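Local coordinates for protein 433aa long hypothetical phosphoribosylglycinamide formyl transferase (Pyrococcus horikoshii, PDB 2DWC) that is of unconfirmed function but belongs to the ATP-grasp proteins of the PurT family and holds adenosine-5'-diphosphate in its pocket, at residues K231-Y236 / H243-P248; G277-V282 / R295-G300; P342-V347 / R402-V407; V363-V368 / A408-L413; P369-R374 / A390-K395. All blocks are in the same frame, centred on the assembly; numbering follows the deposited sequence.

Contact 1. Residues K231-Y236 / H243-P248; sequences KPVGHY and HASWQP
The side-chain amide of Q247 gives its NE2 proton to the backbone O of K231, 2.8 Å away and nearly straight at 165°. The acceptor lies close to the amide plane; CG is anti to the backbone N (chi1 -166°), the chain beyond extended. Glutamine suits this buried place because its other end also bonds: OE1 meets S306 OG. K231 sends its amine to a salt bridge with E256. The two segments are adjoining strands of a beta hairpin of the large mixed sheet, here in the ATP-grasp region, antiparallel at 162°. G234 and W246 form a hydrogen-bonded pair, W246 N reaching G234 O at 2.9 Å. G234 has no side chain, and the indole of W246 lies flat over its backbone: G234 O sits 3.5 Å above the ring centre, while G234 CA makes a CH-pi contact with the five-membered ring and H235 CA with the six-membered one. At the indole edge, CZ3 meets Y236 CD2 at 4.0 Å, the two side chains crossing at about a right angle. The phenol rests CE2 on the small methyl CB of A244, 3.3 Å away. H243 ND1 donates in its ring plane to Y236 OH at 3.1 Å.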
# COMPACT_ATOMS: atom_id res chain seq x y z
N LYS B 231 16.20 11.08 -2.10
CA LYS B 231 17.61 10.72 -1.98
C LYS B 231 17.97 9.78 -3.15
O LYS B 231 17.15 8.98 -3.61
CB LYS B 231 17.84 9.99 -0.65
CG LYS B 231 17.83 10.91 0.54
CD LYS B 231 19.21 11.60 0.58
CE LYS B 231 19.41 12.43 1.81
NZ LYS B 231 20.85 12.88 1.85
N PRO B 232 19.21 9.86 -3.67
CA PRO B 232 19.63 9.00 -4.77
C PRO B 232 19.45 7.50 -4.40
O PRO B 232 19.63 7.10 -3.24
CB PRO B 232 21.13 9.35 -4.95
CG PRO B 232 21.20 10.77 -4.51
CD PRO B 232 20.27 10.83 -3.29
N VAL B 233 19.13 6.68 -5.39
CA VAL B 233 18.94 5.25 -5.19
C VAL B 233 20.10 4.51 -5.81
O VAL B 233 20.34 4.63 -7.01
CB VAL B 233 17.58 4.77 -5.86
CG1 VAL B 233 17.54 3.25 -6.03
CG2 VAL B 233 16.42 5.25 -5.00
N GLY B 234 20.86 3.76 -5.01
CA GLY B 234 21.92 3.00 -5.63
C GLY B 234 21.43 1.67 -6.20
O GLY B 234 20.39 1.15 -5.75
N HIS B 235 22.13 1.11 -7.18
CA HIS B 235 21.72 -0.20 -7.71
C HIS B 235 22.81 -0.86 -8.53
O HIS B 235 23.81 -0.24 -8.86
CB HIS B 235 20.46 -0.08 -8.60
CG HIS B 235 20.63 0.84 -9.78
ND1 HIS B 235 21.03 0.39 -11.02
CD2 HIS B 235 20.42 2.18 -9.91
CE1 HIS B 235 21.05 1.41 -11.86
NE2 HIS B 235 20.68 2.50 -11.22
N TYR B 236 22.62 -2.14 -8.86
CA TYR B 236 23.62 -2.79 -9.69
C TYR B 236 22.94 -3.58 -10.82
O TYR B 236 22.08 -4.44 -10.58
CB TYR B 236 24.56 -3.64 -8.83
CG TYR B 236 24.01 -4.93 -8.30
CD1 TYR B 236 23.95 -6.07 -9.11
CD2 TYR B 236 23.58 -5.03 -6.98
CE1 TYR B 236 23.46 -7.28 -8.63
CE2 TYR B 236 23.08 -6.24 -6.48
CZ TYR B 236 23.03 -7.37 -7.31
OH TYR B 236 22.53 -8.57 -6.83
N HIS B 243 19.07 -6.07 -10.25
CA HIS B 243 18.97 -7.21 -9.36
C HIS B 243 18.67 -6.74 -7.95
O HIS B 243 17.99 -7.43 -7.20
CB HIS B 243 20.31 -7.98 -9.37
CG HIS B 243 20.13 -9.47 -9.45
ND1 HIS B 243 20.73 -10.34 -8.56
CD2 HIS B 243 19.38 -10.24 -10.28
CE1 HIS B 243 20.35 -11.58 -8.84
NE2 HIS B 243 19.53 -11.54 -9.87
N ALA B 244 19.22 -5.58 -7.58
CA ALA B 244 19.04 -5.03 -6.22
C ALA B 244 19.15 -3.51 -6.27
O ALA B 244 19.86 -2.99 -7.13
CB ALA B 244 20.13 -5.58 -5.27
N SER B 245 18.46 -2.81 -5.37
CA SER B 245 18.56 -1.35 -5.30
C SER B 245 18.43 -0.96 -3.85
O SER B 245 17.99 -1.76 -3.00
CB SER B 245 17.47 -0.65 -6.13
OG SER B 245 16.19 -1.00 -5.60
N TRP B 246 18.83 0.27 -3.51
CA TRP B 246 18.75 0.64 -2.12
C TRP B 246 18.75 2.14 -2.02
O TRP B 246 19.15 2.83 -2.96
CB TRP B 246 19.98 0.07 -1.33
CG TRP B 246 21.34 0.44 -1.94
CD1 TRP B 246 22.12 1.56 -1.68
CD2 TRP B 246 22.02 -0.29 -2.96
NE1 TRP B 246 23.24 1.55 -2.52
CE2 TRP B 246 23.19 0.42 -3.30
CE3 TRP B 246 21.74 -1.50 -3.63
CZ2 TRP B 246 24.09 -0.04 -4.28
CZ3 TRP B 246 22.64 -1.96 -4.60
CH2 TRP B 246 23.80 -1.22 -4.92
N GLN B 247 18.29 2.64 -0.88
CA GLN B 247 18.26 4.10 -0.67
C GLN B 247 18.65 4.33 0.78
O GLN B 247 18.17 3.64 1.66
CB GLN B 247 16.85 4.66 -0.90
CG GLN B 247 16.80 6.20 -1.03
CD GLN B 247 15.37 6.73 -1.17
OE1 GLN B 247 14.48 6.31 -0.41
NE2 GLN B 247 15.15 7.68 -2.09
N PRO B 248 19.54 5.30 1.05
CA PRO B 248 20.20 6.20 0.10
C PRO B 248 21.49 5.60 -0.42
O PRO B 248 22.10 4.73 0.22
CB PRO B 248 20.45 7.46 0.93
CG PRO B 248 20.87 6.86 2.32
CD PRO B 248 19.93 5.60 2.46

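Contact 2. Residues G277-V282 / R295-G300; sequences GVEMFV and RPHDTG. With ADP (adenosine-5'-diphosphate), chain H.
The carboxylate of E279 and the imidazole of H297 meet tip to tip, their planes 42° apart. OE2 of E279 comes obliquely to H297 CD2, at 3.4 Å, without a hydrogen bond. One face of the imidazole carries D298 OD2, 3.3 Å above the plane toward the rim, and T299 OG1 lies at its edge in plane. A bend at chi2 (-57°) turns CD of E279 out of an extended course. The carboxylate has partners in the next two sheet strands: OE2 bonds to T212 OG1 and OE1 to H235 NE2. T212 bonds T299 OG1 as well, so one hydroxyl serves both segments. G277 CA lies 4.5 Å from H297 CB. The loop then tightens into a 3-10 turn, G300 N bonded to H297 O at 2.9 Å. Further along the strand, F281 puts CZ 3.6 Å from C5 of adenosine-5'-diphosphate, an apolar ring suited to a purine, and stacks on F207. F281 belongs to this nucleotide pocket, and E279 precedes it by two residues on the same strand of the ATP-grasp fold.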
# COMPACT_ATOMS: atom_id res chain seq x y z
N GLY B 277 13.30 8.67 -13.86
CA GLY B 277 14.36 7.88 -13.26
C GLY B 277 15.63 8.32 -14.01
O GLY B 277 15.95 7.82 -15.09
N VAL B 278 16.35 9.30 -13.45
CA VAL B 278 17.58 9.75 -14.12
C VAL B 278 18.75 8.88 -13.67
O VAL B 278 19.10 8.86 -12.49
CB VAL B 278 17.86 11.23 -13.77
CG1 VAL B 278 19.05 11.72 -14.60
CG2 VAL B 278 16.58 12.07 -14.03
N GLU B 279 19.38 8.19 -14.62
CA GLU B 279 20.46 7.26 -14.34
C GLU B 279 21.81 7.97 -14.43
O GLU B 279 22.05 8.64 -15.40
CB GLU B 279 20.42 6.12 -15.35
CG GLU B 279 19.21 5.17 -15.20
CD GLU B 279 19.16 4.57 -13.81
OE1 GLU B 279 20.23 4.16 -13.30
OE2 GLU B 279 18.05 4.50 -13.24
N MET B 280 22.65 7.79 -13.41
CA MET B 280 23.97 8.43 -13.39
C MET B 280 25.04 7.50 -12.86
O MET B 280 24.75 6.56 -12.12
CB MET B 280 23.91 9.66 -12.50
CG MET B 280 23.00 10.75 -13.05
SD MET B 280 22.92 12.15 -11.96
CE MET B 280 21.27 12.71 -12.10
N PHE B 281 26.30 7.76 -13.24
CA PHE B 281 27.43 6.98 -12.73
C PHE B 281 28.16 7.91 -11.75
O PHE B 281 28.30 9.11 -12.01
CB PHE B 281 28.41 6.60 -13.86
CG PHE B 281 27.78 5.82 -14.99
CD1 PHE B 281 26.85 4.81 -14.73
CD2 PHE B 281 28.17 6.04 -16.31
CE1 PHE B 281 26.33 4.02 -15.76
CE2 PHE B 281 27.67 5.26 -17.35
CZ PHE B 281 26.74 4.24 -17.08
N VAL B 282 28.63 7.37 -10.63
CA VAL B 282 29.34 8.17 -9.64
C VAL B 282 30.70 7.57 -9.30
O VAL B 282 30.81 6.37 -9.05
CB VAL B 282 28.54 8.28 -8.30
CG1 VAL B 282 29.33 9.14 -7.28
CG2 VAL B 282 27.16 8.91 -8.56
N ARG B 295 9.49 8.03 -16.37
CA ARG B 295 8.41 7.37 -15.62
C ARG B 295 9.05 6.63 -14.49
O ARG B 295 10.28 6.52 -14.43
CB ARG B 295 7.72 6.35 -16.57
CG ARG B 295 8.64 5.32 -17.26
CD ARG B 295 7.79 4.51 -18.30
NE ARG B 295 8.49 4.45 -19.57
CZ ARG B 295 8.27 5.22 -20.65
NH1 ARG B 295 7.32 6.19 -20.74
NH2 ARG B 295 9.10 5.03 -21.66
N PRO B 296 8.24 6.08 -13.58
CA PRO B 296 8.73 5.30 -12.43
C PRO B 296 9.64 4.19 -13.02
O PRO B 296 9.39 3.68 -14.13
CB PRO B 296 7.45 4.70 -11.85
CG PRO B 296 6.42 5.80 -12.07
CD PRO B 296 6.78 6.35 -13.47
N HIS B 297 10.67 3.82 -12.28
CA HIS B 297 11.66 2.88 -12.75
C HIS B 297 11.77 1.73 -11.73
O HIS B 297 11.58 1.96 -10.52
CB HIS B 297 13.00 3.63 -12.84
CG HIS B 297 14.07 2.88 -13.54
ND1 HIS B 297 13.97 2.50 -14.87
CD2 HIS B 297 15.29 2.45 -13.12
CE1 HIS B 297 15.08 1.87 -15.23
NE2 HIS B 297 15.89 1.83 -14.19
N ASP B 298 12.14 0.54 -12.19
CA ASP B 298 12.21 -0.57 -11.26
C ASP B 298 13.10 -0.40 -10.04
O ASP B 298 12.72 -0.83 -8.95
CB ASP B 298 12.52 -1.89 -12.01
CG ASP B 298 13.74 -1.81 -12.91
OD1 ASP B 298 13.89 -2.73 -13.76
OD2 ASP B 298 14.56 -0.87 -12.78
N THR B 299 14.24 0.28 -10.18
CA THR B 299 15.15 0.45 -9.04
C THR B 299 14.45 1.23 -7.94
O THR B 299 14.75 1.06 -6.76
CB THR B 299 16.41 1.19 -9.47
OG1 THR B 299 16.05 2.48 -9.96
CG2 THR B 299 17.13 0.38 -10.60
N GLY B 300 13.49 2.05 -8.35
CA GLY B 300 12.72 2.86 -7.42
C GLY B 300 11.75 2.08 -6.55
O GLY B 300 11.13 2.66 -5.68
PB ADP H . 20.09 -0.15 -20.85
O1B ADP H . 18.80 0.51 -20.53
O2B ADP H . 20.69 -1.35 -19.96
O3B ADP H . 20.72 -0.10 -22.33
PA ADP H . 22.63 1.03 -20.72
O1A ADP H . 22.92 0.15 -21.88
O2A ADP H . 22.92 2.57 -21.06
O3A ADP H . 21.09 0.96 -20.25
O5' ADP H . 23.53 0.64 -19.44
C5' ADP H . 23.47 -0.67 -18.88
C4' ADP H . 24.66 -0.86 -17.95
O4' ADP H . 25.90 -1.03 -18.67
C3' ADP H . 24.87 0.41 -17.12
O3' ADP H . 23.95 0.40 -16.02
C2' ADP H . 26.28 0.11 -16.63
O2' ADP H . 26.24 -0.98 -15.70
C1' ADP H . 26.93 -0.36 -17.93
N9 ADP H . 27.37 0.80 -18.75
C8 ADP H . 26.69 1.38 -19.74
N7 ADP H . 27.42 2.37 -20.25
C5 ADP H . 28.57 2.42 -19.59
C6 ADP H . 29.70 3.23 -19.67
N6 ADP H . 29.79 4.18 -20.60
N1 ADP H . 30.70 3.02 -18.81
C2 ADP H . 30.64 2.06 -17.91
N3 ADP H . 29.59 1.26 -17.81
C4 ADP H . 28.54 1.42 -18.63

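Contact 3. Residues P342-V347 / R402-V407; sequences PAATHV and RKAEMV
A344 and H346 press on A404, the axes of helix 402-407 and strand 343-347 approaching to 6.7 Å. Alanine on both sides permits this: the methyl CB of A404 lies 3.8 Å from A344 O and 4.2 Å from A344 CB. H346 CB also packs on A404, 3.5 Å from its carbonyl O. T345 points the opposite way, its hydroxyl bonded to S245 in the adjoining strand. Toward the partly exposed E405 the contact changes character. H346 has CG anti to the backbone N (chi1 -167°), and the imidazole brings CD2 to 3.7 Å from E405 CA. The side chain of E405 crosses it at a slant, extended beyond CG, and its carboxylate does not touch the ring directly: a water spans the gap, 2.9 Å from H346 NE2 and donating to E405 OE2 at 3.0 Å. Histidine suits this border because its other nitrogen is used too. ND1 donates to the O of V347, in the carbonyl plane on a lone pair, a bond that fixes the rotation of the ring. The rings of H243 and H409 also meet it, the latter edge to face. The helix and strand run in roughly the same direction, 28° apart, in the alpha-on-beta layering by which helix 397-409 covers the mixed sheet in the PurT C-terminal region.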
# COMPACT_ATOMS: atom_id res chain seq x y z
N PRO B 342 16.33 3.96 5.73
CA PRO B 342 17.07 3.32 4.64
C PRO B 342 16.43 1.97 4.32
O PRO B 342 15.91 1.30 5.22
CB PRO B 342 18.48 3.13 5.24
CG PRO B 342 18.62 4.34 6.16
CD PRO B 342 17.24 4.34 6.84
N ALA B 343 16.50 1.57 3.05
CA ALA B 343 15.90 0.27 2.68
C ALA B 343 16.53 -0.26 1.42
O ALA B 343 17.34 0.41 0.79
CB ALA B 343 14.33 0.43 2.49
N ALA B 344 16.17 -1.47 1.06
CA ALA B 344 16.73 -2.09 -0.13
C ALA B 344 15.76 -3.11 -0.68
O ALA B 344 14.86 -3.56 0.04
CB ALA B 344 18.04 -2.83 0.23
N THR B 345 15.97 -3.49 -1.93
CA THR B 345 15.17 -4.53 -2.58
C THR B 345 16.10 -5.53 -3.23
O THR B 345 17.27 -5.24 -3.48
CB THR B 345 14.28 -3.99 -3.73
OG1 THR B 345 15.12 -3.61 -4.83
CG2 THR B 345 13.44 -2.81 -3.27
N HIS B 346 15.59 -6.73 -3.47
CA HIS B 346 16.31 -7.72 -4.25
C HIS B 346 15.23 -8.44 -5.06
O HIS B 346 14.18 -8.82 -4.53
CB HIS B 346 17.07 -8.71 -3.36
CG HIS B 346 18.06 -9.52 -4.13
ND1 HIS B 346 17.68 -10.52 -5.01
CD2 HIS B 346 19.41 -9.42 -4.24
CE1 HIS B 346 18.75 -10.99 -5.64
NE2 HIS B 346 19.81 -10.34 -5.19
N VAL B 347 15.46 -8.59 -6.36
CA VAL B 347 14.46 -9.25 -7.21
C VAL B 347 14.30 -10.73 -6.93
O VAL B 347 15.18 -11.38 -6.35
CB VAL B 347 14.81 -9.07 -8.72
CG1 VAL B 347 14.97 -7.58 -9.02
CG2 VAL B 347 16.12 -9.83 -9.06
N ARG B 402 21.89 -6.47 2.52
CA ARG B 402 22.17 -7.88 2.74
C ARG B 402 20.92 -8.63 3.12
O ARG B 402 20.72 -9.77 2.70
CB ARG B 402 23.24 -8.07 3.84
CG ARG B 402 24.68 -7.88 3.34
CD ARG B 402 25.72 -8.23 4.44
NE ARG B 402 25.49 -7.48 5.68
CZ ARG B 402 26.05 -6.31 5.99
NH1 ARG B 402 26.91 -5.72 5.16
NH2 ARG B 402 25.74 -5.71 7.13
N LYS B 403 20.05 -8.01 3.91
CA LYS B 403 18.82 -8.69 4.30
C LYS B 403 17.84 -8.96 3.14
O LYS B 403 17.26 -10.06 3.07
CB LYS B 403 18.14 -7.90 5.37
CG LYS B 403 16.91 -8.53 5.91
CD LYS B 403 16.47 -7.77 7.14
CE LYS B 403 17.27 -8.19 8.37
NZ LYS B 403 16.67 -7.63 9.61
N ALA B 404 17.65 -7.96 2.27
CA ALA B 404 16.76 -8.15 1.11
C ALA B 404 17.31 -9.30 0.26
O ALA B 404 16.58 -10.15 -0.22
CB ALA B 404 16.67 -6.85 0.25
N GLU B 405 18.63 -9.31 0.06
CA GLU B 405 19.23 -10.41 -0.70
C GLU B 405 18.99 -11.76 -0.05
O GLU B 405 18.63 -12.75 -0.72
CB GLU B 405 20.73 -10.19 -0.85
CG GLU B 405 21.41 -11.25 -1.68
CD GLU B 405 22.91 -10.99 -1.76
OE1 GLU B 405 23.49 -10.49 -0.77
OE2 GLU B 405 23.50 -11.30 -2.82
N MET B 406 19.19 -11.85 1.28
CA MET B 406 18.98 -13.10 1.97
C MET B 406 17.53 -13.58 1.87
O MET B 406 17.29 -14.75 1.63
CB MET B 406 19.40 -12.94 3.45
CG MET B 406 18.98 -14.10 4.31
SD MET B 406 19.53 -13.91 6.03
CE MET B 406 18.25 -12.76 6.75
N VAL B 407 16.57 -12.67 2.06
CA VAL B 407 15.14 -13.03 1.94
C VAL B 407 14.82 -13.52 0.52
O VAL B 407 14.16 -14.56 0.34
CB VAL B 407 14.24 -11.82 2.33
CG1 VAL B 407 12.74 -12.13 2.01
CG2 VAL B 407 14.38 -11.54 3.83
O HOH W 1 22.28 -11.71 -5.58

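Contact 4. Residues V363-V368 / A408-L413; sequences VKALSV and AHMIEL
A365 and M410 meet where two helices end, the short helix 362-365 turning into a type I beta turn (A365 to V368) and helix 397-409 running out before strand 412-414. This is apolar packing of helix ends in the PurT C-terminal region, with no hydrogen bond across. The small bump is the methyl of A365, which fits into the corner formed by M410 CB and I411 CG1, each 3.9 Å from it; a compact alanine lets the backbones approach, CA to CA 5.6 Å at A365 and M410. The long bump is M410 itself. With chi2 at 178° and the rest extended, its unbranched, flexible chain lies over the helix end, SD 3.6 Å from A365 CA and 3.8 Å from K364 O. S367 N bonds to K364 O as the helix gives way to the turn. Behind it the second subunit comes in, L366 packing on R319 of that subunit. V368 bounds the far end of the hollow, where the terminal methyl CE of M410 touches CG2 of V368 at 4.0 Å, the two side chains meeting at a slant.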
# COMPACT_ATOMS: atom_id res chain seq x y z
N VAL B 363 8.09 -19.91 5.17
CA VAL B 363 8.19 -19.96 6.64
C VAL B 363 9.49 -19.26 7.05
O VAL B 363 9.51 -18.38 7.92
CB VAL B 363 8.19 -21.41 7.17
CG1 VAL B 363 8.47 -21.39 8.70
CG2 VAL B 363 6.79 -22.03 6.96
N LYS B 364 10.60 -19.64 6.41
CA LYS B 364 11.88 -18.97 6.73
C LYS B 364 11.98 -17.54 6.23
O LYS B 364 12.36 -16.61 6.96
CB LYS B 364 13.03 -19.80 6.16
CG LYS B 364 13.24 -21.04 6.98
CD LYS B 364 14.32 -21.92 6.37
CE LYS B 364 14.60 -23.13 7.27
NZ LYS B 364 15.54 -24.08 6.58
N ALA B 365 11.55 -17.32 4.99
CA ALA B 365 11.70 -15.98 4.43
C ALA B 365 10.85 -14.93 5.14
O ALA B 365 11.30 -13.80 5.35
CB ALA B 365 11.36 -16.01 2.89
N LEU B 366 9.61 -15.28 5.50
CA LEU B 366 8.73 -14.30 6.14
C LEU B 366 8.88 -14.22 7.65
O LEU B 366 8.11 -13.55 8.33
CB LEU B 366 7.26 -14.54 5.71
CG LEU B 366 7.07 -14.48 4.18
CD1 LEU B 366 5.55 -14.52 3.88
CD2 LEU B 366 7.64 -13.18 3.58
N SER B 367 9.87 -14.93 8.18
CA SER B 367 10.16 -14.89 9.63
C SER B 367 11.31 -13.89 9.87
O SER B 367 11.62 -13.53 11.02
CB SER B 367 10.55 -16.29 10.14
OG SER B 367 9.42 -17.13 10.33
N VAL B 368 11.95 -13.45 8.80
CA VAL B 368 13.04 -12.45 8.90
C VAL B 368 12.45 -11.10 9.28
O VAL B 368 11.57 -10.53 8.58
CB VAL B 368 13.79 -12.35 7.55
CG1 VAL B 368 14.89 -11.25 7.62
CG2 VAL B 368 14.38 -13.73 7.18
N ALA B 408 15.30 -12.82 -0.50
CA ALA B 408 15.02 -13.27 -1.86
C ALA B 408 15.58 -14.66 -2.10
O ALA B 408 14.93 -15.50 -2.73
CB ALA B 408 15.59 -12.30 -2.88
N HIS B 409 16.80 -14.90 -1.64
CA HIS B 409 17.43 -16.20 -1.84
C HIS B 409 16.80 -17.37 -1.08
O HIS B 409 17.09 -18.51 -1.38
CB HIS B 409 18.93 -16.10 -1.55
CG HIS B 409 19.69 -15.32 -2.58
ND1 HIS B 409 21.00 -14.91 -2.41
CD2 HIS B 409 19.32 -14.88 -3.81
CE1 HIS B 409 21.40 -14.25 -3.48
NE2 HIS B 409 20.40 -14.22 -4.35
N MET B 410 15.93 -17.08 -0.10
CA MET B 410 15.23 -18.11 0.63
C MET B 410 14.00 -18.62 -0.12
O MET B 410 13.39 -19.63 0.26
CB MET B 410 14.77 -17.56 1.98
CG MET B 410 15.93 -17.34 2.96
SD MET B 410 15.28 -16.62 4.50
CE MET B 410 16.70 -16.61 5.57
N ILE B 411 13.63 -17.92 -1.19
CA ILE B 411 12.44 -18.31 -1.93
C ILE B 411 12.73 -19.17 -3.16
O ILE B 411 13.63 -18.86 -3.95
CB ILE B 411 11.63 -17.04 -2.30
CG1 ILE B 411 11.10 -16.41 -0.99
CG2 ILE B 411 10.46 -17.40 -3.26
CD1 ILE B 411 10.67 -15.01 -1.16
N GLU B 412 12.02 -20.29 -3.30
CA GLU B 412 12.17 -21.16 -4.48
C GLU B 412 10.87 -21.06 -5.25
O GLU B 412 9.80 -20.85 -4.65
CB GLU B 412 12.38 -22.63 -4.07
CG GLU B 412 13.70 -22.82 -3.32
CD GLU B 412 14.06 -24.27 -3.19
OE1 GLU B 412 13.13 -25.10 -3.18
OE2 GLU B 412 15.27 -24.57 -3.07
N LEU B 413 10.96 -21.23 -6.56
CA LEU B 413 9.77 -21.13 -7.41
C LEU B 413 9.59 -22.28 -8.36
O LEU B 413 10.57 -22.93 -8.77
CB LEU B 413 9.84 -19.85 -8.29
CG LEU B 413 10.78 -18.70 -7.92
CD1 LEU B 413 10.75 -17.63 -9.00
CD2 LEU B 413 10.34 -18.11 -6.60

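Contact 5. Residues P369-R374 / A390-K395; sequences PNATVR and ALAWDK
T372 and L391 bond to each other twice through their backbones, L391 N to T372 O at 2.9 Å and an almost straight 176°, and T372 N to L391 O in return. They are the hydrogen-bonded pair of two antiparallel strands of the mixed sheet. W393 N adds a third bond, to N370 O at 3.0 Å. N370 adopts a left-handed backbone (phi 62°), one that asparagine tolerates well, and its side-chain ND2 donates to a water that in turn donates to W393 O and to D394 OD2. D394 OD1 accepts from D396 N. The indole of W393 spreads over this bend: N370 O sits 3.4 Å above the ring centre, and N370 CB makes a CH-pi contact with the five-membered ring at 4.0 Å. Its CH2 meets T372 CG2. Beyond it R374 lays its CD against L391 CD1, 3.9 Å away, while NH1 bonds to V373 O from above the carbonyl plane and NH2 forms a salt bridge with E37 of the second subunit. Small or branched residues suit the other face, where V407 of helix 397-409 packs on V373 and A390; there the methyls CB of A371 and A392 stand 3.9 Å apart.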
# COMPACT_ATOMS: atom_id res chain seq x y z
N PRO B 369 12.91 -10.52 10.39
CA PRO B 369 12.36 -9.22 10.81
C PRO B 369 12.80 -8.06 9.92
O PRO B 369 13.88 -8.10 9.29
CB PRO B 369 12.87 -9.06 12.26
CG PRO B 369 14.12 -9.85 12.27
CD PRO B 369 13.82 -11.08 11.43
N ASN B 370 11.93 -7.05 9.84
CA ASN B 370 12.18 -5.83 9.07
C ASN B 370 12.34 -6.11 7.58
O ASN B 370 13.18 -5.52 6.91
CB ASN B 370 13.46 -5.13 9.56
CG ASN B 370 13.40 -4.81 11.06
OD1 ASN B 370 12.34 -4.60 11.62
ND2 ASN B 370 14.57 -4.74 11.70
N ALA B 371 11.57 -7.07 7.08
CA ALA B 371 11.57 -7.35 5.65
C ALA B 371 10.23 -7.96 5.31
O ALA B 371 9.46 -8.36 6.19
CB ALA B 371 12.65 -8.34 5.31
N THR B 372 9.93 -8.00 4.02
CA THR B 372 8.72 -8.68 3.58
C THR B 372 8.89 -8.94 2.10
O THR B 372 9.96 -8.67 1.55
CB THR B 372 7.40 -7.90 3.87
OG1 THR B 372 6.29 -8.79 3.63
CG2 THR B 372 7.27 -6.65 2.99
N VAL B 373 7.88 -9.51 1.44
CA VAL B 373 8.00 -9.71 0.01
C VAL B 373 6.74 -9.19 -0.68
O VAL B 373 5.68 -9.03 -0.05
CB VAL B 373 8.15 -11.23 -0.40
CG1 VAL B 373 9.43 -11.84 0.25
CG2 VAL B 373 6.91 -11.98 0.02
N ARG B 374 6.87 -8.90 -1.96
CA ARG B 374 5.71 -8.51 -2.79
C ARG B 374 5.80 -9.47 -3.97
O ARG B 374 6.89 -9.61 -4.58
CB ARG B 374 5.75 -7.04 -3.26
CG ARG B 374 4.93 -6.12 -2.34
CD ARG B 374 5.68 -5.61 -1.15
NE ARG B 374 4.79 -4.83 -0.28
CZ ARG B 374 3.97 -5.39 0.63
NH1 ARG B 374 3.94 -6.72 0.77
NH2 ARG B 374 3.15 -4.64 1.36
N ALA B 390 11.96 -8.88 -2.76
CA ALA B 390 12.07 -8.89 -1.31
C ALA B 390 12.38 -7.41 -0.97
O ALA B 390 13.13 -6.74 -1.71
CB ALA B 390 13.26 -9.79 -0.85
N LEU B 391 11.80 -6.90 0.12
CA LEU B 391 12.01 -5.51 0.57
C LEU B 391 12.53 -5.62 2.00
O LEU B 391 12.01 -6.42 2.77
CB LEU B 391 10.68 -4.76 0.68
CG LEU B 391 10.11 -3.94 -0.46
CD1 LEU B 391 8.71 -3.45 -0.06
CD2 LEU B 391 11.03 -2.75 -0.73
N ALA B 392 13.50 -4.80 2.38
CA ALA B 392 13.99 -4.86 3.75
C ALA B 392 14.41 -3.45 4.16
O ALA B 392 14.87 -2.68 3.32
CB ALA B 392 15.20 -5.81 3.85
N TRP B 393 14.27 -3.12 5.44
CA TRP B 393 14.68 -1.77 5.89
C TRP B 393 15.54 -1.88 7.16
O TRP B 393 15.43 -2.85 7.92
CB TRP B 393 13.46 -0.92 6.19
CG TRP B 393 12.31 -1.69 6.91
CD1 TRP B 393 12.06 -1.71 8.26
CD2 TRP B 393 11.36 -2.60 6.32
NE1 TRP B 393 11.03 -2.59 8.55
CE2 TRP B 393 10.58 -3.14 7.38
CE3 TRP B 393 11.09 -3.03 5.01
CZ2 TRP B 393 9.55 -4.08 7.16
CZ3 TRP B 393 10.06 -3.97 4.79
CH2 TRP B 393 9.30 -4.47 5.87
N ASP B 394 16.34 -0.85 7.39
CA ASP B 394 17.20 -0.85 8.59
C ASP B 394 17.83 0.53 8.69
O ASP B 394 17.93 1.24 7.72
CB ASP B 394 18.31 -1.88 8.45
CG ASP B 394 19.02 -2.15 9.77
OD1 ASP B 394 20.05 -1.51 10.06
OD2 ASP B 394 18.52 -3.00 10.52
N LYS B 395 18.25 0.89 9.89
CA LYS B 395 18.94 2.16 10.07
C LYS B 395 20.22 2.17 9.26
O LYS B 395 20.74 3.25 8.90
CB LYS B 395 19.26 2.35 11.56
CG LYS B 395 18.05 2.74 12.35
CD LYS B 395 18.35 2.91 13.84
CE LYS B 395 17.12 3.42 14.60
NZ LYS B 395 15.93 2.52 14.43
O HOH W 2 16.83 -4.70 9.47

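How the contacts relate
Contacts 1, 2, 3 and 5 share the mixed sheet, which passes from the hairpin of contact 1 through strand 343-349 to strands 386-393 and 371-375. Contact 2 lies nearest the chain centre, and its polar groups are held by partners outside its two segments, S245 of contact 1 bonding to its T299. Contacts 1 and 5 are built on strand pairing, each with a tryptophan over backbone. Contact 3 instead packs alanines and H346 on helix 397-409, with water at its margin, and contact 4 packs M410 and I411 just past the end of that helix. Contacts 4 and 5 are farthest out, both touching the second subunit, and meet through I411 and L366 against V373.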